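Local coordinates for protein ABC transporter (Thermotoga maritima, PDB 1JI0) that binds ATP and probably hydrolyses it to drive the uptake of branched-chain amino acids, as the ATP-binding component of an ABC transporter, at residues I5-Q10 and L27-G32; T97-L102 and E131-L136; R117-I122 and A153-P158. One frame throughout, in Å; residues are numbered along the deposited sequence.

Contact 1 of 3, residues I5-Q10 and L27-G32; sequences IVLEVQ and LKVPRG
Val9 and Leu27 form a hydrogen-bonded antiparallel pair: Val9 N donates to Leu27 O at 2.8 Å and Leu27 N returns the bond to Val9 O at 3.0 Å. One rung on, Val29 N reaches Leu7 O at 2.8 Å, and the axes of strands 7-10 and 27-30 run at 174°. The other half of that rung is looser. Val6 N and Leu7 N both turn to Val29 O, each by a weak bond, and Val29 O is itself less surely placed; this is a classic beta bulge and moves the register by one residue before Ile5 meets Pro30.

The strand alternation sorts the side chains. Glu8 and Lys28 lie side by side, with CG to CG at 3.8 Å. Glu8 CG is anti to the backbone N (chi1 -176°), and both chains run on extended, yet Glu8 OE2 stays 4.1 Å from Lys28 NZ, beyond a salt bridge. Gln10 NE2 instead donates to Glu8 OE2 at 3.2 Å, from 73° above the carboxylate plane. On the same face, Ile5 CD1 meets Pro30 CG at 4.0 Å.

Leu7, Val9, Leu27 and Val29 occupy the opposite face, where Leu7 rests on Ile52 and Leu27 on Thr48 of helix 45-52, the helix that starts at the ATP-binding Lys45. At the bulge, Val6 CG1 lies over one face of the Arg31 guanidinium, toward its rim, 3.5 Å from NH2, while Arg31 NE is held by Ser3 O.

One face of this ABC ATPase strand pair is thus apolar and backs the P-loop helix; the other mixes Ile5 and Pro30 with Glu8 and Lys28, whose charges would probably attract without a salt bridge.

Contact 2 of 3, residues T97-L102 and E131-L136; sequences TVYENL and ERLKQL
Thr97 and Tyr99 grip one carbonyl of the facing loop: Leu133 O accepts from Thr97 OG1 at 2.8 Å and from Tyr99 N at 3.0 Å, both donors lying in the carbonyl plane. Thr97 is the N-cap of helix 98-103, and through Tyr99 N the loop carbonyl satisfies an amide of its first turn. Thr97 N in turn donates to Glu100 OE1 at 3.1 Å, a bond from the N-cap amide to a side chain in the first turn.

Packing is tight beside this grip. Leu133 CG is anti to its backbone N (chi1 -170°), and its CD1 comes 3.6 Å from Tyr99 CB, reaching the edge of the tyrosine ring in its plane. The same CD1 meets Val98 CG1 at 3.9 Å, the two side chains crossing at about a right angle. The outer side is thinner: Thr97 CG2 touches Leu136 CD2 at 3.7 Å, and Leu136, like Lys134, is exposed. An alanine at Thr97 would probably leave Leu133 O with Tyr99 N as its one donor across the contact, and open a gap beside Leu136 CD2.

Around it lies the helical subdomain of the ABC ATPase. Val98 packs on Leu148 of helix 142-154 and on Leu140, while Arg132 forms a salt bridge with Glu144; Leu140 and Glu144 belong to the signature sequence LSGGEQ. Helix 114-125 adjoins the contact, with Leu119 against Tyr99 and Phe123 against Leu133.

Contact 3 of 3, residues R117-I122 and A153-P158; sequences RDLEWI and ALMSRP
Asp118 and Met155 have the closest CA atoms, 6.5 Å apart, where helix 114-125 passes the end of helix 142-154 and the chain leaves through a type I beta turn from Leu154 to Arg157, whose phi is positive (50°).

The turn brings the Arg157 side chain across to Asp118. Its bend at chi3 (-73°) places NE, and NH2 donates in the guanidinium plane to the syn side of Asp118 OD1 at 2.9 Å. The carboxylate and guanidinium planes stand 81° apart, so the salt bridge is not a flat, two-armed pairing; the approach of NH2 to OD2 is too short to be weighed. A water donates to Asp118 OD1 at 3.0 Å and accepts a weak bond from Arg157 NE. Asp118 OD2 has a second cation in Arg109, so the carboxylate probably offsets two nearby positive charges.

Both helices belong to the helical subdomain of the ABC ATPase, and 153-158 leads back to the nucleotide-binding core: Pro158 touches Ala84 of strand 83-86, and strand 160-164 follows.

Beside the ion pair the packing is apolar. Selenomethionine Met155, bent at chi2 and chi3, sets its SE 3.4 Å from Ile122 CD1 and 4.0 Å from Asp118 CB. Ile122 CD1 also meets Leu154 CB at 3.8 Å, while Leu154 CD1 approaches Trp121 CZ3 at 4.1 Å, the two side chains crossing at about a right angle.

How the contacts relate
Contact 1 comes first along the chain and closes before the other two open; the segments of contacts 2 and 3 then alternate, 97-102, 117-122, 131-136 and 153-158. Contact 1 belongs to the antiparallel sheet, on the far side of the chain's centre from contact 2, with about 34 Å between their centres. Contacts 2 and 3 lie in the helical subdomain, their centres about 14 Å apart, and touch, Leu102 CD1 meeting Ile122 CG2 at 4.2 Å. Helix 142-154 links them, bordering contact 2 and ending in contact 3. Contact 3 stands between, its centre about 22 Å from that of contact 1, where the helical subdomain rejoins the ATP-binding core.

Contact 1 of 3, residues I5-Q10 and L27-G32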
loop_
_atom_site.group_PDB
_atom_site.type_symbol
_atom_site.label_atom_id
_atom_site.label_comp_id
_atom_site.label_asym_id
_atom_site.label_seq_id
_atom_site.Cartn_x
_atom_site.Cartn_y
_atom_site.Cartn_z
ATOM N N ILE A 5 -9.525 0.147 -14.321
ATOM C CA ILE A 5 -9.733 -0.054 -12.883
ATOM C C ILE A 5 -8.844 -1.248 -12.568
ATOM O O ILE A 5 -9.214 -2.387 -12.855
ATOM C CB ILE A 5 -11.216 -0.410 -12.546
ATOM C CG1 ILE A 5 -12.135 0.771 -12.888
ATOM C CG2 ILE A 5 -11.356 -0.759 -11.052
ATOM C CD1 ILE A 5 -11.777 2.072 -12.137
ATOM N N VAL A 6 -7.664 -0.993 -12.007
ATOM C CA VAL A 6 -6.739 -2.082 -11.705
ATOM C C VAL A 6 -7.257 -3.028 -10.635
ATOM O O VAL A 6 -6.989 -4.229 -10.678
ATOM C CB VAL A 6 -5.346 -1.558 -11.273
ATOM C CG1 VAL A 6 -4.766 -0.677 -12.361
ATOM C CG2 VAL A 6 -5.455 -0.794 -9.963
ATOM N N LEU A 7 -8.007 -2.497 -9.678
ATOM C CA LEU A 7 -8.545 -3.331 -8.620
ATOM C C LEU A 7 -9.941 -2.889 -8.244
ATOM O O LEU A 7 -10.182 -1.702 -7.995
ATOM C CB LEU A 7 -7.659 -3.269 -7.373
ATOM C CG LEU A 7 -8.116 -4.205 -6.247
ATOM C CD1 LEU A 7 -7.624 -5.629 -6.535
ATOM C CD2 LEU A 7 -7.562 -3.713 -4.923
ATOM N N GLU A 8 -10.865 -3.840 -8.225
ATOM C CA GLU A 8 -12.232 -3.547 -7.829
ATOM C C GLU A 8 -12.692 -4.574 -6.805
ATOM O O GLU A 8 -12.583 -5.782 -7.023
ATOM C CB GLU A 8 -13.187 -3.563 -9.024
ATOM C CG GLU A 8 -14.609 -3.162 -8.630
ATOM C CD GLU A 8 -15.588 -3.182 -9.785
ATOM O OE1 GLU A 8 -15.189 -3.575 -10.902
ATOM O OE2 GLU A 8 -16.762 -2.808 -9.573
ATOM N N VAL A 9 -13.186 -4.087 -5.676
ATOM C CA VAL A 9 -13.685 -4.955 -4.617
ATOM C C VAL A 9 -15.193 -4.782 -4.647
ATOM O O VAL A 9 -15.679 -3.658 -4.627
ATOM C CB VAL A 9 -13.131 -4.522 -3.223
ATOM C CG1 VAL A 9 -13.746 -5.375 -2.118
ATOM C CG2 VAL A 9 -11.614 -4.661 -3.198
ATOM N N GLN A 10 -15.937 -5.884 -4.726
ATOM C CA GLN A 10 -17.394 -5.795 -4.756
ATOM C C GLN A 10 -18.022 -6.494 -3.557
ATOM O O GLN A 10 -17.745 -7.666 -3.307
ATOM C CB GLN A 10 -17.949 -6.423 -6.040
ATOM C CG GLN A 10 -17.280 -5.953 -7.319
ATOM C CD GLN A 10 -17.940 -6.525 -8.560
ATOM O OE1 GLN A 10 -18.334 -7.695 -8.589
ATOM N NE2 GLN A 10 -18.058 -5.704 -9.598
ATOM N N LEU A 27 -14.908 -0.975 -3.451
ATOM C CA LEU A 27 -13.789 -0.062 -3.679
ATOM C C LEU A 27 -13.287 -0.223 -5.096
ATOM O O LEU A 27 -13.377 -1.302 -5.666
ATOM C CB LEU A 27 -12.589 -0.390 -2.791
ATOM C CG LEU A 27 -12.618 -0.631 -1.293
ATOM C CD1 LEU A 27 -11.297 -1.307 -0.910
ATOM C CD2 LEU A 27 -12.806 0.675 -0.548
ATOM N N LYS A 28 -12.723 0.848 -5.646
ATOM C CA LYS A 28 -12.136 0.806 -6.979
ATOM C C LYS A 28 -10.834 1.576 -6.915
ATOM O O LYS A 28 -10.759 2.621 -6.272
ATOM C CB LYS A 28 -13.066 1.441 -8.014
ATOM C CG LYS A 28 -14.309 0.621 -8.295
ATOM C CD LYS A 28 -15.074 1.182 -9.482
ATOM C CE LYS A 28 -16.390 0.453 -9.677
ATOM N NZ LYS A 28 -17.178 1.075 -10.780
ATOM N N VAL A 29 -9.796 1.042 -7.543
ATOM C CA VAL A 29 -8.497 1.714 -7.572
ATOM C C VAL A 29 -8.167 1.903 -9.055
ATOM O O VAL A 29 -7.723 0.968 -9.719
ATOM C CB VAL A 29 -7.401 0.854 -6.895
ATOM C CG1 VAL A 29 -6.107 1.642 -6.808
ATOM C CG2 VAL A 29 -7.865 0.423 -5.490
ATOM N N PRO A 30 -8.411 3.114 -9.594
ATOM C CA PRO A 30 -8.144 3.414 -11.009
ATOM C C PRO A 30 -6.660 3.421 -11.351
ATOM O O PRO A 30 -5.821 3.792 -10.523
ATOM C CB PRO A 30 -8.780 4.800 -11.206
ATOM C CG PRO A 30 -9.841 4.869 -10.100
ATOM C CD PRO A 30 -9.098 4.244 -8.941
ATOM N N ARG A 31 -6.355 3.025 -12.584
ATOM C CA ARG A 31 -4.987 2.972 -13.075
ATOM C C ARG A 31 -4.310 4.328 -12.931
ATOM O O ARG A 31 -4.899 5.356 -13.264
ATOM C CB ARG A 31 -4.977 2.542 -14.551
ATOM C CG ARG A 31 -3.589 2.554 -15.223
ATOM C CD ARG A 31 -3.631 1.804 -16.552
ATOM N NE ARG A 31 -4.094 0.432 -16.341
ATOM C CZ ARG A 31 -3.346 -0.550 -15.838
ATOM N NH1 ARG A 31 -2.085 -0.327 -15.508
ATOM N NH2 ARG A 31 -3.875 -1.748 -15.615
ATOM N N GLY A 32 -3.078 4.318 -12.424
ATOM C CA GLY A 32 -2.309 5.543 -12.269
ATOM C C GLY A 32 -2.681 6.446 -11.109
ATOM O O GLY A 32 -2.112 7.524 -10.963
#

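Contact 2 of 3, residues T97-L102 and E131-L136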
loop_
_atom_site.group_PDB
_atom_site.type_symbol
_atom_site.label_atom_id
_atom_site.label_comp_id
_atom_site.label_asym_id
_atom_site.label_seq_id
_atom_site.Cartn_x
_atom_site.Cartn_y
_atom_site.Cartn_z
ATOM N N THR A 97 22.211 -7.349 3.445
ATOM C CA THR A 97 22.429 -5.908 3.402
ATOM C C THR A 97 21.393 -5.205 2.523
ATOM O O THR A 97 20.593 -5.822 1.832
ATOM C CB THR A 97 23.835 -5.654 2.858
ATOM O OG1 THR A 97 23.734 -4.964 1.610
ATOM C CG2 THR A 97 24.557 -6.985 2.629
ATOM N N VAL A 98 21.401 -3.860 2.599
ATOM C CA VAL A 98 20.450 -3.087 1.809
ATOM C C VAL A 98 20.409 -3.556 0.353
ATOM O O VAL A 98 19.354 -3.768 -0.229
ATOM C CB VAL A 98 20.865 -1.616 1.870
ATOM C CG1 VAL A 98 20.335 -0.874 0.645
ATOM C CG2 VAL A 98 20.307 -0.970 3.124
ATOM N N TYR A 99 21.565 -3.740 -0.272
ATOM C CA TYR A 99 21.602 -4.159 -1.667
ATOM C C TYR A 99 20.848 -5.468 -1.919
ATOM O O TYR A 99 20.052 -5.572 -2.853
ATOM C CB TYR A 99 23.052 -4.314 -2.131
ATOM C CG TYR A 99 23.168 -4.750 -3.571
ATOM C CD1 TYR A 99 22.896 -3.866 -4.611
ATOM C CD2 TYR A 99 23.524 -6.057 -3.894
ATOM C CE1 TYR A 99 22.974 -4.275 -5.943
ATOM C CE2 TYR A 99 23.603 -6.476 -5.218
ATOM C CZ TYR A 99 23.327 -5.582 -6.236
ATOM O OH TYR A 99 23.392 -6.007 -7.544
ATOM N N GLU A 100 21.102 -6.469 -1.084
ATOM C CA GLU A 100 20.450 -7.762 -1.242
ATOM C C GLU A 100 18.937 -7.667 -1.059
ATOM O O GLU A 100 18.183 -8.310 -1.794
ATOM C CB GLU A 100 21.056 -8.779 -0.264
ATOM C CG GLU A 100 22.474 -9.222 -0.658
ATOM C CD GLU A 100 23.176 -10.046 0.413
ATOM O OE1 GLU A 100 23.404 -9.525 1.531
ATOM O OE2 GLU A 100 23.504 -11.222 0.130
ATOM N N ASN A 101 18.492 -6.874 -0.088
ATOM C CA ASN A 101 17.062 -6.719 0.140
ATOM C C ASN A 101 16.378 -6.119 -1.089
ATOM O O ASN A 101 15.305 -6.569 -1.482
ATOM C CB ASN A 101 16.786 -5.846 1.369
ATOM C CG ASN A 101 16.853 -6.624 2.671
ATOM O OD1 ASN A 101 17.918 -6.766 3.275
ATOM N ND2 ASN A 101 15.711 -7.137 3.110
ATOM N N LEU A 102 16.992 -5.106 -1.700
ATOM C CA LEU A 102 16.407 -4.493 -2.889
ATOM C C LEU A 102 16.343 -5.485 -4.040
ATOM O O LEU A 102 15.305 -5.649 -4.687
ATOM C CB LEU A 102 17.222 -3.281 -3.364
ATOM C CG LEU A 102 17.061 -1.899 -2.726
ATOM C CD1 LEU A 102 15.592 -1.501 -2.679
ATOM C CD2 LEU A 102 17.631 -1.919 -1.346
ATOM N N GLU A 131 23.215 5.373 0.570
ATOM C CA GLU A 131 24.268 5.802 1.476
ATOM C C GLU A 131 24.702 4.617 2.331
ATOM O O GLU A 131 25.774 4.635 2.931
ATOM C CB GLU A 131 23.753 6.940 2.372
ATOM C CG GLU A 131 24.660 7.297 3.550
ATOM C CD GLU A 131 24.160 8.497 4.352
ATOM O OE1 GLU A 131 24.801 8.838 5.371
ATOM O OE2 GLU A 131 23.135 9.103 3.967
ATOM N N ARG A 132 23.867 3.583 2.377
ATOM C CA ARG A 132 24.164 2.402 3.178
ATOM C C ARG A 132 23.888 1.123 2.393
ATOM O O ARG A 132 23.396 0.140 2.940
ATOM C CB ARG A 132 23.319 2.429 4.452
ATOM C CG ARG A 132 23.407 3.743 5.214
ATOM C CD ARG A 132 22.448 3.768 6.398
ATOM N NE ARG A 132 22.510 5.027 7.137
ATOM C CZ ARG A 132 22.168 6.212 6.638
ATOM N NH1 ARG A 132 21.734 6.313 5.387
ATOM N NH2 ARG A 132 22.258 7.299 7.392
ATOM N N LEU A 133 24.229 1.148 1.110
ATOM C CA LEU A 133 24.012 0.018 0.214
ATOM C C LEU A 133 24.686 -1.285 0.652
ATOM O O LEU A 133 24.064 -2.345 0.639
ATOM C CB LEU A 133 24.478 0.395 -1.195
ATOM C CG LEU A 133 24.135 -0.542 -2.351
ATOM C CD1 LEU A 133 22.623 -0.715 -2.459
ATOM C CD2 LEU A 133 24.685 0.036 -3.635
ATOM N N LYS A 134 25.954 -1.206 1.040
ATOM C CA LYS A 134 26.703 -2.390 1.465
ATOM C C LYS A 134 26.426 -2.757 2.917
ATOM O O LYS A 134 26.863 -3.803 3.395
ATOM C CB LYS A 134 28.205 -2.156 1.269
ATOM C CG LYS A 134 28.587 -1.841 -0.171
ATOM C CD LYS A 134 30.004 -1.295 -0.275
ATOM C CE LYS A 134 30.286 -0.803 -1.688
ATOM N NZ LYS A 134 31.606 -0.115 -1.801
ATOM N N GLN A 135 25.698 -1.896 3.619
ATOM C CA GLN A 135 25.364 -2.140 5.017
ATOM C C GLN A 135 24.223 -3.155 5.112
ATOM O O GLN A 135 23.371 -3.223 4.227
ATOM C CB GLN A 135 24.966 -0.816 5.684
ATOM C CG GLN A 135 24.475 -0.934 7.121
ATOM C CD GLN A 135 24.147 0.419 7.745
ATOM O OE1 GLN A 135 23.536 0.493 8.815
ATOM N NE2 GLN A 135 24.561 1.493 7.080
ATOM N N LEU A 136 24.222 -3.950 6.180
ATOM C CA LEU A 136 23.188 -4.962 6.393
ATOM C C LEU A 136 21.893 -4.287 6.800
ATOM O O LEU A 136 21.878 -3.096 7.083
ATOM C CB LEU A 136 23.593 -5.924 7.513
ATOM C CG LEU A 136 24.766 -6.890 7.336
ATOM C CD1 LEU A 136 24.995 -7.621 8.642
ATOM C CD2 LEU A 136 24.476 -7.883 6.223
#

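Contact 3 of 3, residues R117-I122 and A153-P158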
loop_
_atom_site.group_PDB
_atom_site.type_symbol
_atom_site.label_atom_id
_atom_site.label_comp_id
_atom_site.label_asym_id
_atom_site.label_seq_id
_atom_site.Cartn_x
_atom_site.Cartn_y
_atom_site.Cartn_z
ATOM N N ARG A 117 17.833 0.522 -14.608
ATOM C CA ARG A 117 17.205 1.829 -14.479
ATOM C C ARG A 117 16.389 1.936 -13.194
ATOM O O ARG A 117 16.432 2.963 -12.513
ATOM C CB ARG A 117 16.332 2.086 -15.710
ATOM C CG ARG A 117 17.156 2.079 -16.988
ATOM C CD ARG A 117 16.333 1.872 -18.243
ATOM N NE ARG A 117 17.198 1.853 -19.422
ATOM C CZ ARG A 117 16.785 1.590 -20.659
ATOM N NH1 ARG A 117 15.507 1.320 -20.890
ATOM N NH2 ARG A 117 17.648 1.604 -21.666
ATOM N N ASP A 118 15.663 0.873 -12.852
ATOM C CA ASP A 118 14.851 0.868 -11.640
ATOM C C ASP A 118 15.704 0.967 -10.383
ATOM O O ASP A 118 15.344 1.664 -9.435
ATOM C CB ASP A 118 13.989 -0.394 -11.562
ATOM C CG ASP A 118 12.889 -0.413 -12.597
ATOM O OD1 ASP A 118 12.476 0.677 -13.051
ATOM O OD2 ASP A 118 12.423 -1.517 -12.946
ATOM N N LEU A 119 16.834 0.268 -10.369
ATOM C CA LEU A 119 17.706 0.310 -9.205
ATOM C C LEU A 119 18.243 1.724 -8.997
ATOM O O LEU A 119 18.330 2.202 -7.865
ATOM C CB LEU A 119 18.869 -0.677 -9.364
ATOM C CG LEU A 119 19.810 -0.793 -8.156
ATOM C CD1 LEU A 119 19.009 -1.073 -6.893
ATOM C CD2 LEU A 119 20.824 -1.898 -8.400
ATOM N N GLU A 120 18.599 2.394 -10.088
ATOM C CA GLU A 120 19.112 3.753 -9.982
ATOM C C GLU A 120 17.984 4.719 -9.634
ATOM O O GLU A 120 18.196 5.691 -8.910
ATOM C CB GLU A 120 19.805 4.180 -11.282
ATOM C CG GLU A 120 18.963 4.043 -12.539
ATOM C CD GLU A 120 19.710 4.479 -13.795
ATOM O OE1 GLU A 120 19.142 4.359 -14.905
ATOM O OE2 GLU A 120 20.866 4.946 -13.670
ATOM N N TRP A 121 16.784 4.444 -10.140
ATOM C CA TRP A 121 15.641 5.300 -9.844
ATOM C C TRP A 121 15.350 5.267 -8.351
ATOM O O TRP A 121 15.016 6.287 -7.756
ATOM C CB TRP A 121 14.400 4.851 -10.622
ATOM C CG TRP A 121 13.155 5.601 -10.226
ATOM C CD1 TRP A 121 13.011 6.958 -10.113
ATOM C CD2 TRP A 121 11.889 5.034 -9.864
ATOM N NE1 TRP A 121 11.735 7.269 -9.700
ATOM C CE2 TRP A 121 11.026 6.108 -9.540
ATOM C CE3 TRP A 121 11.398 3.723 -9.782
ATOM C CZ2 TRP A 121 9.703 5.909 -9.138
ATOM C CZ3 TRP A 121 10.080 3.526 -9.383
ATOM C CH2 TRP A 121 9.248 4.616 -9.066
ATOM N N ILE A 122 15.483 4.088 -7.748
ATOM C CA ILE A 122 15.241 3.925 -6.318
ATOM C C ILE A 122 16.311 4.644 -5.511
ATOM O O ILE A 122 16.090 5.029 -4.362
ATOM C CB ILE A 122 15.217 2.430 -5.929
ATOM C CG1 ILE A 122 13.925 1.795 -6.445
ATOM C CG2 ILE A 122 15.324 2.271 -4.418
ATOM C CD1 ILE A 122 13.798 0.333 -6.132
ATOM N N ALA A 153 9.727 -3.700 -2.888
ATOM C CA ALA A 153 8.488 -3.876 -3.625
ATOM C C ALA A 153 8.602 -3.239 -5.009
ATOM O O ALA A 153 8.133 -3.794 -6.004
ATOM C CB ALA A 153 7.324 -3.256 -2.843
ATOM N N LEU A 154 9.240 -2.077 -5.075
ATOM C CA LEU A 154 9.390 -1.384 -6.351
ATOM C C LEU A 154 10.207 -2.182 -7.360
ATOM O O LEU A 154 9.884 -2.199 -8.544
ATOM C CB LEU A 154 10.038 -0.012 -6.142
ATOM C CG LEU A 154 9.156 1.091 -5.551
ATOM C CD1 LEU A 154 9.956 2.386 -5.447
ATOM C CD2 LEU A 154 7.946 1.294 -6.435
HETATM N N MSE A 155 11.262 -2.846 -6.894
HETATM C CA MSE A 155 12.107 -3.632 -7.790
HETATM C C MSE A 155 11.356 -4.746 -8.520
HETATM O O MSE A 155 11.875 -5.326 -9.467
HETATM C CB MSE A 155 13.292 -4.221 -7.019
HETATM C CG MSE A 155 14.334 -3.193 -6.598
HETATM SE SE MSE A 155 15.011 -2.142 -8.090
HETATM C CE MSE A 155 15.292 -3.551 -9.376
ATOM N N SER A 156 10.138 -5.051 -8.081
ATOM C CA SER A 156 9.355 -6.091 -8.732
ATOM C C SER A 156 8.444 -5.463 -9.779
ATOM O O SER A 156 7.696 -6.162 -10.454
ATOM C CB SER A 156 8.509 -6.858 -7.711
ATOM O OG SER A 156 7.356 -6.123 -7.340
ATOM N N ARG A 157 8.512 -4.140 -9.903
ATOM C CA ARG A 157 7.692 -3.409 -10.869
ATOM C C ARG A 157 6.219 -3.825 -10.732
ATOM O O ARG A 157 5.600 -4.348 -11.670
ATOM C CB ARG A 157 8.219 -3.677 -12.282
ATOM C CG ARG A 157 7.560 -2.858 -13.376
ATOM C CD ARG A 157 8.412 -2.829 -14.643
ATOM N NE ARG A 157 9.591 -1.976 -14.494
ATOM C CZ ARG A 157 10.500 -1.783 -15.446
ATOM N NH1 ARG A 157 10.372 -2.386 -16.622
ATOM N NH2 ARG A 157 11.533 -0.978 -15.232
ATOM N N PRO A 158 5.630 -3.557 -9.557
ATOM C CA PRO A 158 4.240 -3.879 -9.205
ATOM C C PRO A 158 3.195 -3.303 -10.150
ATOM O O PRO A 158 3.351 -2.196 -10.661
ATOM C CB PRO A 158 4.086 -3.295 -7.796
ATOM C CG PRO A 158 5.504 -3.079 -7.317
ATOM C CD PRO A 158 6.218 -2.658 -8.552
HETATM O O HOH W 1 9.575 0.463 -13.548
#